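Local atomic coordinates of pectate lyase/Amb allergen (Acidovorax citrulli, PDB entry 4HWV), a protein that probably cleaves pectate in plant cell walls, as a secreted, calcium-dependent polysaccharide lyase of family 1. Residues 17-22 with 196-201; 80-85 with 168-173. All coordinates share one frame; numbering follows the deposited sequence.

Contacts 1 and 2 lie about 8 Å apart, centre to centre, within three successive strands of a right-handed parallel beta-helix. In chain order come 17-22, 80-85, 168-173 and 196-201, so contact 1 brackets contact 2. Strand 167-171 serves both: it pairs with strand 79-83 in contact 2 and, on its other side, with strand 192-198 of contact 1, where Arg198 O lies 2.8 Å from Gly171 N, probably hydrogen-bonded. The N-terminal segment 17-22 then runs across these strands, Ser20 OG meeting Ser168 OG at 2.6 Å. Together they illustrate how parallel strand pairing stacks one coil on the next, while a loop covers the outside, away from the calcium site.

Contact 1: residues 17-22 with 196-201; sequences SIDSLG and VIRNIT
Ser20 and Val196 bring the two backbones to their closest, CA to CA 6.3 Å, where the irregular segment 17-22 passes over strand 192-198. Arg198 carries most of the contact. Its chain is straight as far as CD and then bends, chi3 77° turning NE aside, and the guanidinium ends among the backbone atoms of the loop. NH1 donates to Asp19 O over 2.9 Å; this carbonyl lies close to the guanidinium plane, whereas the nitrogen sits well above the plane of the carbonyl. Ile18 crosses the arginine at about a right angle, its CG1 3.5 Å from NH1. The Asp19 carboxylate lies alongside, nearly coplanar with the guanidinium, but OD1 stays 4.1 Å from NH1, beyond a salt bridge. A water closes that gap: it accepts from Arg198 NH1 at 2.8 Å, lies 2.6 Å from Asp19 OD1 and is also within reach of Leu21 O. Other partners share the charges, Asp240 bridging Arg198 NE and Met1 N bonding Asp19 OD2. Further along the loop, Ser20 CB rests 4.0 Å from Val196 CG1. After this strand Asn199 takes a left-handed backbone conformation and its ND2 bonds Gly171 O, consistent with the asparagine ladder at a turn of the pectate lyase beta-helix.

Contact 2: residues 80-85 with 168-173; sequences VIRIRG and SLLGIG
In Arg82 and Leu170 the first torsions set each CG anti to the carbonyl carbon (chi1 -61° and -59°); the arginine chain then runs extended to NE and brings NH1 to 3.7 Å from Leu170 CD1. The two side chains cross obliquely. That methyl is shared, since Val80 CG1 approaches it at 3.9 Å. NH1 of Arg82 donates to Ile18 O of the N-terminal loop and also to a water, 2.8 Å away, that in turn donates to Gly171 O. On the reverse face, Ile81 and Leu169 lie side by side and point the same way, CB of the isoleucine 3.8 Å from CD2 of the leucine. The Ile172 side chain, just past the bridged residues, points toward the first segment, with CB 3.4 Å from Ile83 O and CG1 against Arg82 CB.

Between the two faces runs a regular parallel ladder. Ile81 N and Ile83 N donate to Ser168 O and Leu170 O, while Leu170 N and Ile172 N donate to Ile81 O and Ile83 O. The short strands are turned 26° against each other, and CA-H...O contacts add to the ladder, among them Arg82 CA to Leu170 O at 3.1 Å.

Strand 79-83 is flanked on its other side by strand 44-47, and strand 167-171 by strand 192-198. Helix 50-57 covers the Ile81 and Leu169 face through Leu53, whereas Ser20 of the N-terminal loop touches Leu170 on the other.

Contact 1: residues 17-22 with 196-201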
loop_
_atom_site.group_PDB
_atom_site.type_symbol
_atom_site.label_atom_id
_atom_site.label_comp_id
_atom_site.label_asym_id
_atom_site.label_seq_id
_atom_site.Cartn_x
_atom_site.Cartn_y
_atom_site.Cartn_z
ATOM N N SER A 17 7.488 -23.108 16.175
ATOM C CA SER A 17 8.169 -24.395 16.255
ATOM C C SER A 17 8.942 -24.824 15.009
ATOM O O SER A 17 9.721 -25.771 15.089
ATOM C CB SER A 17 7.178 -25.494 16.627
ATOM O OG SER A 17 6.396 -25.885 15.509
ATOM N N ILE A 18 8.758 -24.169 13.861
ATOM C CA ILE A 18 9.479 -24.612 12.670
ATOM C C ILE A 18 11.003 -24.586 12.885
ATOM O O ILE A 18 11.525 -23.767 13.646
ATOM C CB ILE A 18 9.102 -23.760 11.422
ATOM C CG1 ILE A 18 9.495 -24.462 10.125
ATOM C CG2 ILE A 18 9.704 -22.350 11.491
ATOM C CD1 ILE A 18 8.665 -25.689 9.802
ATOM N N ASP A 19 11.706 -25.492 12.219
ATOM C CA ASP A 19 13.161 -25.508 12.291
ATOM C C ASP A 19 13.800 -25.015 11.000
ATOM O O ASP A 19 13.150 -24.330 10.215
ATOM C CB ASP A 19 13.676 -26.893 12.702
ATOM C CG ASP A 19 13.336 -27.982 11.696
ATOM O OD1 ASP A 19 12.874 -27.682 10.586
ATOM O OD2 ASP A 19 13.564 -29.144 12.015
ATOM N N SER A 20 15.071 -25.353 10.795
ATOM C CA SER A 20 15.863 -24.735 9.746
ATOM C C SER A 20 16.308 -25.716 8.684
ATOM O O SER A 20 17.112 -25.348 7.829
ATOM C CB SER A 20 17.083 -24.027 10.334
ATOM O OG SER A 20 16.677 -23.035 11.280
ATOM N N LEU A 21 15.782 -26.940 8.723
ATOM C CA LEU A 21 16.188 -27.976 7.780
ATOM C C LEU A 21 15.313 -27.997 6.536
ATOM O O LEU A 21 14.128 -27.626 6.579
ATOM C CB LEU A 21 16.126 -29.339 8.450
ATOM C CG LEU A 21 17.078 -29.397 9.630
ATOM C CD1 LEU A 21 16.941 -30.743 10.315
ATOM C CD2 LEU A 21 18.505 -29.168 9.179
ATOM N N GLY A 22 15.916 -28.416 5.427
ATOM C CA GLY A 22 15.187 -28.596 4.188
ATOM C C GLY A 22 15.813 -27.943 2.976
ATOM O O GLY A 22 15.266 -28.047 1.879
ATOM N N VAL A 196 19.688 -19.229 7.237
ATOM C CA VAL A 196 18.366 -19.701 6.847
ATOM C C VAL A 196 17.349 -18.624 7.232
ATOM O O VAL A 196 17.382 -18.100 8.355
ATOM C CB VAL A 196 18.028 -21.025 7.558
ATOM C CG1 VAL A 196 16.531 -21.366 7.387
ATOM C CG2 VAL A 196 18.935 -22.150 7.057
ATOM N N ILE A 197 16.450 -18.293 6.297
ATOM C CA ILE A 197 15.432 -17.273 6.540
ATOM C C ILE A 197 14.098 -17.844 6.073
ATOM O O ILE A 197 13.969 -18.193 4.897
ATOM C CB ILE A 197 15.761 -15.949 5.762
ATOM C CG1 ILE A 197 17.116 -15.383 6.232
ATOM C CG2 ILE A 197 14.654 -14.926 5.925
ATOM C CD1 ILE A 197 17.628 -14.226 5.405
ATOM N N ARG A 198 13.125 -17.986 6.982
ATOM C CA ARG A 198 11.842 -18.614 6.640
ATOM C C ARG A 198 10.659 -17.946 7.322
ATOM O O ARG A 198 10.766 -17.435 8.429
ATOM C CB ARG A 198 11.800 -20.094 7.059
ATOM C CG ARG A 198 13.012 -20.889 6.629
ATOM C CD ARG A 198 12.889 -22.325 7.082
ATOM N NE ARG A 198 11.981 -23.105 6.240
ATOM C CZ ARG A 198 11.610 -24.347 6.518
ATOM N NH1 ARG A 198 11.966 -24.911 7.673
ATOM N NH2 ARG A 198 10.866 -25.013 5.649
ATOM N N ASN A 199 9.510 -18.001 6.643
ATOM C CA ASN A 199 8.223 -17.677 7.231
ATOM C C ASN A 199 8.058 -16.226 7.663
ATOM O O ASN A 199 7.300 -15.950 8.587
ATOM C CB ASN A 199 7.885 -18.614 8.396
ATOM C CG ASN A 199 6.396 -18.639 8.689
ATOM O OD1 ASN A 199 5.587 -18.611 7.759
ATOM N ND2 ASN A 199 6.023 -18.703 9.975
ATOM N N ILE A 200 8.703 -15.302 6.945
ATOM C CA ILE A 200 8.616 -13.873 7.257
ATOM C C ILE A 200 8.035 -13.154 6.045
ATOM O O ILE A 200 8.325 -13.501 4.886
ATOM C CB ILE A 200 10.018 -13.309 7.588
ATOM C CG1 ILE A 200 10.538 -13.972 8.860
ATOM C CG2 ILE A 200 10.006 -11.776 7.739
ATOM C CD1 ILE A 200 12.042 -13.912 9.013
ATOM N N THR A 201 7.189 -12.163 6.310
ATOM C CA THR A 201 6.744 -11.241 5.263
ATOM C C THR A 201 7.602 -9.979 5.319
ATOM O O THR A 201 7.577 -9.255 6.314
ATOM C CB THR A 201 5.255 -10.916 5.435
ATOM O OG1 THR A 201 4.520 -12.110 5.189
ATOM C CG2 THR A 201 4.784 -9.860 4.438
HETATM O O HOH W 1 11.904 -27.714 8.128
#

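Contact 2: residues 80-85 with 168-173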
loop_
_atom_site.group_PDB
_atom_site.type_symbol
_atom_site.label_atom_id
_atom_site.label_comp_id
_atom_site.label_asym_id
_atom_site.label_seq_id
_atom_site.Cartn_x
_atom_site.Cartn_y
_atom_site.Cartn_z
ATOM N N VAL A 80 19.116 -19.120 16.716
ATOM C CA VAL A 80 17.775 -19.189 16.169
ATOM C C VAL A 80 17.015 -17.992 16.685
ATOM O O VAL A 80 16.881 -17.795 17.896
ATOM C CB VAL A 80 17.076 -20.502 16.572
ATOM C CG1 VAL A 80 15.606 -20.473 16.174
ATOM C CG2 VAL A 80 17.807 -21.682 15.932
ATOM N N ILE A 81 16.538 -17.171 15.748
ATOM C CA ILE A 81 15.879 -15.915 16.078
ATOM C C ILE A 81 14.473 -15.977 15.481
ATOM O O ILE A 81 14.302 -15.996 14.254
ATOM C CB ILE A 81 16.662 -14.705 15.509
ATOM C CG1 ILE A 81 18.085 -14.670 16.083
ATOM C CG2 ILE A 81 15.914 -13.416 15.801
ATOM C CD1 ILE A 81 19.016 -13.724 15.351
ATOM N N ARG A 82 13.472 -16.018 16.359
ATOM C CA ARG A 82 12.084 -16.097 15.928
ATOM C C ARG A 82 11.471 -14.707 15.942
ATOM O O ARG A 82 11.673 -13.947 16.888
ATOM C CB ARG A 82 11.292 -17.070 16.801
ATOM C CG ARG A 82 11.857 -18.477 16.719
ATOM C CD ARG A 82 10.938 -19.545 17.288
ATOM N NE ARG A 82 11.617 -20.838 17.260
ATOM C CZ ARG A 82 11.564 -21.704 16.249
ATOM N NH1 ARG A 82 10.854 -21.453 15.150
ATOM N NH2 ARG A 82 12.250 -22.834 16.346
ATOM N N ILE A 83 10.754 -14.370 14.869
ATOM C CA ILE A 83 10.174 -13.039 14.728
ATOM C C ILE A 83 8.718 -13.064 15.193
ATOM O O ILE A 83 7.880 -13.754 14.605
ATOM C CB ILE A 83 10.203 -12.561 13.256
ATOM C CG1 ILE A 83 11.606 -12.745 12.649
ATOM C CG2 ILE A 83 9.637 -11.126 13.145
ATOM C CD1 ILE A 83 12.705 -12.004 13.369
ATOM N N ARG A 84 8.433 -12.329 16.265
ATOM C CA ARG A 84 7.079 -12.201 16.789
ATOM C C ARG A 84 6.460 -10.903 16.314
ATOM O O ARG A 84 6.861 -9.823 16.743
ATOM C CB ARG A 84 7.044 -12.258 18.324
ATOM C CG ARG A 84 5.617 -12.315 18.865
ATOM C CD ARG A 84 5.482 -12.257 20.388
ATOM N NE ARG A 84 6.133 -13.342 21.111
ATOM C CZ ARG A 84 5.671 -14.586 21.174
ATOM N NH1 ARG A 84 4.577 -14.930 20.502
ATOM N NH2 ARG A 84 6.316 -15.494 21.890
ATOM N N GLY A 85 5.475 -11.012 15.436
ATOM C CA GLY A 85 4.789 -9.831 14.939
ATOM C C GLY A 85 5.626 -9.027 13.958
ATOM O O GLY A 85 6.403 -9.586 13.160
ATOM N N SER A 168 19.583 -18.487 11.880
ATOM C CA SER A 168 18.229 -18.684 11.373
ATOM C C SER A 168 17.313 -17.557 11.819
ATOM O O SER A 168 17.280 -17.222 13.010
ATOM C CB SER A 168 17.651 -20.006 11.872
ATOM O OG SER A 168 18.375 -21.084 11.301
ATOM N N LEU A 169 16.596 -16.971 10.857
ATOM C CA LEU A 169 15.532 -16.013 11.130
ATOM C C LEU A 169 14.242 -16.710 10.745
ATOM O O LEU A 169 14.040 -17.034 9.562
ATOM C CB LEU A 169 15.698 -14.736 10.303
ATOM C CG LEU A 169 16.980 -13.952 10.565
ATOM C CD1 LEU A 169 17.148 -12.832 9.555
ATOM C CD2 LEU A 169 16.980 -13.362 11.946
ATOM N N LEU A 170 13.374 -16.953 11.734
ATOM C CA LEU A 170 12.205 -17.804 11.525
ATOM C C LEU A 170 10.969 -17.061 12.003
ATOM O O LEU A 170 10.838 -16.765 13.184
ATOM C CB LEU A 170 12.356 -19.139 12.288
ATOM C CG LEU A 170 13.583 -19.985 11.911
ATOM C CD1 LEU A 170 13.679 -21.202 12.821
ATOM C CD2 LEU A 170 13.613 -20.434 10.438
ATOM N N GLY A 171 10.086 -16.701 11.084
ATOM C CA GLY A 171 8.861 -16.037 11.497
ATOM C C GLY A 171 7.974 -16.931 12.350
ATOM O O GLY A 171 7.882 -18.132 12.095
ATOM N N ILE A 172 7.291 -16.335 13.332
ATOM C CA ILE A 172 6.276 -17.058 14.098
ATOM C C ILE A 172 4.896 -16.890 13.463
ATOM O O ILE A 172 4.445 -15.765 13.200
ATOM C CB ILE A 172 6.203 -16.531 15.547
ATOM C CG1 ILE A 172 7.520 -16.831 16.273
ATOM C CG2 ILE A 172 4.996 -17.108 16.284
ATOM C CD1 ILE A 172 7.672 -16.105 17.600
ATOM N N GLY A 173 4.203 -18.000 13.220
ATOM C CA GLY A 173 2.788 -17.885 12.872
ATOM C C GLY A 173 2.560 -17.356 11.466
ATOM O O GLY A 173 3.328 -17.630 10.537
HETATM O O HOH W 2 8.641 -19.875 14.316
HETATM O O HOH W 3 4.183 -13.387 14.518
#